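PDB 1S69: group 1 truncated hemoglobin GlbN from Synechocystis sp., which binds one heme per subunit and forms a very stable complex with oxygen, which it releases slowly. Local coordinates for residues H70-V74 with E75-L79. Numbering follows the deposited sequence.
Sequences HKELV and ENHGL. With HEM (protoporphyrin IX containing Fe), chain D.
The proximal F helix of the globin fold carries this local contact: His-70 binds the heme iron through NE2 at 2.1 Å, and Leu-73 and Leu-79, further along the same stretch, also touch the porphyrin. ND1, across the ring from the iron-bound NE2, is hydrogen-bonded to Met-66 O, which helps to fix the ring's rotation. At the C-terminal end of the helix, Gly-78 takes positive phi, and the chain turns back so that Leu-79 N donates to Leu-73 O at 3.2 Å. His-77 N reaches that oxygen from the opposite face of the carbonyl plane. The turn brings Leu-79 over the helix: with CG anti to the backbone N (chi1 -175°), one methyl, CD2, lies 3.9 Å from Val-74 CG2, while CD1 reaches the vinyl carbon CAC of the heme. Leu-73 CD1 meets the porphyrin meso carbon CHD at 3.6 Å. An alanine in place of Leu-79 would keep CB near Leu-73 but would probably open a gap where CD1 met the heme vinyl and CD2 met Val-74 CG2. On the exposed flank, Lys-71 and Glu-75 form a long salt bridge, NZ to OE2 3.4 Å. Nearby, Glu-72 folds at chi2 (-82°), and its OE2 takes two donors from one face of the carboxylate: Asn-76 ND2 at 3.0 Å, almost straight, and His-77 NE2 at 2.7 Å, on the syn side, with the ring turned 54° from the carboxylate plane.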
loop_
_atom_site.group_PDB
_atom_site.type_symbol
_atom_site.label_atom_id
_atom_site.label_comp_id
_atom_site.label_asym_id
_atom_site.label_seq_id
_atom_site.Cartn_x
_atom_site.Cartn_y
_atom_site.Cartn_z
ATOM N N HIS A 70 10.534 0.558 -6.482
ATOM C CA HIS A 70 9.893 1.722 -7.130
ATOM C C HIS A 70 10.851 2.517 -7.979
ATOM O O HIS A 70 10.445 3.456 -8.585
ATOM C CB HIS A 70 9.174 2.607 -6.121
ATOM C CG HIS A 70 8.088 1.877 -5.390
ATOM N ND1 HIS A 70 8.308 1.213 -4.200
ATOM C CD2 HIS A 70 6.804 1.615 -5.733
ATOM C CE1 HIS A 70 7.179 0.653 -3.784
ATOM N NE2 HIS A 70 6.280 0.820 -4.727
ATOM N N LYS A 71 12.121 2.083 -8.017
ATOM C CA LYS A 71 13.200 2.826 -8.675
ATOM C C LYS A 71 12.888 3.185 -10.150
ATOM O O LYS A 71 13.035 4.334 -10.555
ATOM C CB LYS A 71 14.506 1.980 -8.645
ATOM C CG LYS A 71 15.653 2.656 -9.410
ATOM C CD LYS A 71 16.828 1.714 -9.442
ATOM C CE LYS A 71 18.090 2.517 -9.290
ATOM N NZ LYS A 71 18.860 2.417 -10.508
ATOM N N GLU A 72 12.459 2.170 -10.923
ATOM C CA GLU A 72 12.209 2.347 -12.340
ATOM C C GLU A 72 11.052 3.313 -12.577
ATOM O O GLU A 72 11.064 4.095 -13.573
ATOM C CB GLU A 72 12.005 0.976 -12.988
ATOM C CG GLU A 72 12.013 0.959 -14.501
ATOM C CD GLU A 72 10.677 1.346 -15.148
ATOM O OE1 GLU A 72 9.577 1.277 -14.493
ATOM O OE2 GLU A 72 10.732 1.754 -16.345
ATOM N N LEU A 73 10.096 3.335 -11.641
ATOM C CA LEU A 73 8.948 4.283 -11.715
ATOM C C LEU A 73 9.421 5.735 -11.517
ATOM O O LEU A 73 9.002 6.634 -12.212
ATOM C CB LEU A 73 7.906 3.965 -10.660
ATOM C CG LEU A 73 7.435 2.504 -10.532
ATOM C CD1 LEU A 73 6.419 2.493 -9.334
ATOM C CD2 LEU A 73 6.779 2.036 -11.869
ATOM N N VAL A 74 10.281 5.928 -10.526
ATOM C CA VAL A 74 10.856 7.284 -10.234
ATOM C C VAL A 74 11.725 7.771 -11.419
ATOM O O VAL A 74 11.649 8.917 -11.847
ATOM C CB VAL A 74 11.723 7.219 -8.919
ATOM C CG1 VAL A 74 12.527 8.507 -8.709
ATOM C CG2 VAL A 74 10.873 6.902 -7.687
ATOM N N GLU A 75 12.604 6.922 -11.870
ATOM C CA GLU A 75 13.619 7.254 -12.873
ATOM C C GLU A 75 13.058 7.388 -14.263
ATOM O O GLU A 75 13.487 8.273 -14.980
ATOM C CB GLU A 75 14.737 6.194 -12.897
ATOM C CG GLU A 75 15.547 6.241 -11.628
ATOM C CD GLU A 75 16.776 5.351 -11.636
ATOM O OE1 GLU A 75 16.988 4.490 -12.535
ATOM O OE2 GLU A 75 17.503 5.503 -10.658
ATOM N N ASN A 76 12.066 6.553 -14.630
ATOM C CA ASN A 76 11.553 6.572 -16.017
ATOM C C ASN A 76 10.159 7.129 -16.208
ATOM O O ASN A 76 9.830 7.470 -17.323
ATOM C CB ASN A 76 11.692 5.186 -16.662
ATOM C CG ASN A 76 13.117 4.689 -16.616
ATOM O OD1 ASN A 76 14.066 5.491 -16.621
ATOM N ND2 ASN A 76 13.289 3.394 -16.507
ATOM N N HIS A 77 9.356 7.237 -15.127
ATOM C CA HIS A 77 7.891 7.496 -15.271
ATOM C C HIS A 77 7.405 8.604 -14.407
ATOM O O HIS A 77 6.196 8.744 -14.196
ATOM C CB HIS A 77 7.045 6.207 -15.094
ATOM C CG HIS A 77 7.533 5.079 -15.978
ATOM N ND1 HIS A 77 7.304 5.019 -17.344
ATOM C CD2 HIS A 77 8.365 4.054 -15.706
ATOM C CE1 HIS A 77 7.937 3.980 -17.853
ATOM N NE2 HIS A 77 8.586 3.380 -16.877
ATOM N N GLY A 78 8.339 9.378 -13.846
ATOM C CA GLY A 78 7.951 10.588 -13.135
ATOM C C GLY A 78 7.259 10.365 -11.788
ATOM O O GLY A 78 6.565 11.266 -11.265
ATOM N N LEU A 79 7.477 9.205 -11.174
ATOM C CA LEU A 79 6.802 8.977 -9.863
ATOM C C LEU A 79 7.234 10.068 -8.859
ATOM O O LEU A 79 8.418 10.208 -8.602
ATOM C CB LEU A 79 7.161 7.583 -9.302
ATOM C CG LEU A 79 6.407 7.231 -7.992
ATOM C CD1 LEU A 79 4.931 6.940 -8.385
ATOM C CD2 LEU A 79 7.127 5.991 -7.305
HETATM C CHA HEM D . 5.430 -2.510 -6.297
HETATM C CHB HEM D . 4.340 -1.444 -1.653
HETATM C CHC HEM D . 3.791 3.212 -2.898
HETATM C CHD HEM D . 3.417 1.725 -7.524
HETATM C C1A HEM D . 5.241 -2.598 -4.910
HETATM C C2A HEM D . 5.424 -3.794 -4.111
HETATM C C3A HEM D . 5.093 -3.517 -2.855
HETATM C C4A HEM D . 4.696 -2.142 -2.786
HETATM C CMA HEM D . 5.107 -4.526 -1.671
HETATM C CAA HEM D . 5.885 -5.144 -4.715
HETATM C CBA HEM D . 7.369 -5.243 -4.319
HETATM C CGA HEM D . 8.069 -6.573 -4.569
HETATM O O1A HEM D . 8.390 -6.733 -5.740
HETATM O O2A HEM D . 8.343 -7.435 -3.642
HETATM C C1B HEM D . 4.150 -0.078 -1.610
HETATM C C2B HEM D . 3.878 0.630 -0.408
HETATM C C3B HEM D . 3.751 1.949 -0.725
HETATM C C4B HEM D . 3.903 2.050 -2.166
HETATM C CMB HEM D . 3.802 -0.055 1.002
HETATM C CAB HEM D . 3.392 3.221 0.148
HETATM C CBB HEM D . 2.402 3.286 1.094
HETATM C C1C HEM D . 3.636 3.208 -4.290
HETATM C C2C HEM D . 3.259 4.358 -5.074
HETATM C C3C HEM D . 3.123 3.906 -6.342
HETATM C C4C HEM D . 3.409 2.496 -6.392
HETATM C CMC HEM D . 3.081 5.793 -4.446
HETATM C CAC HEM D . 2.716 4.627 -7.642
HETATM C CBC HEM D . 1.629 5.385 -7.638
HETATM C C1D HEM D . 3.936 0.470 -7.626
HETATM C C2D HEM D . 4.127 -0.236 -8.847
HETATM C C3D HEM D . 4.774 -1.517 -8.437
HETATM C C4D HEM D . 4.928 -1.484 -7.033
HETATM C CMD HEM D . 3.768 0.191 -10.271
HETATM C CAD HEM D . 5.189 -2.675 -9.322
HETATM C CBD HEM D . 6.551 -2.165 -9.797
HETATM C CGD HEM D . 6.952 -2.889 -11.043
HETATM O O1D HEM D . 7.507 -3.971 -10.924
HETATM O O2D HEM D . 6.734 -2.396 -12.156
HETATM N NA HEM D . 4.763 -1.635 -4.064
HETATM N NB HEM D . 4.141 0.806 -2.697
HETATM N NC HEM D . 3.718 2.115 -5.127
HETATM N ND HEM D . 4.447 -0.280 -6.565
HETATM FE FE HEM D . 4.271 0.239 -4.634
HETATM O O HOH W 1 11.100 10.182 -14.237
HETATM O O HOH W 2 10.297 10.899 -10.484
#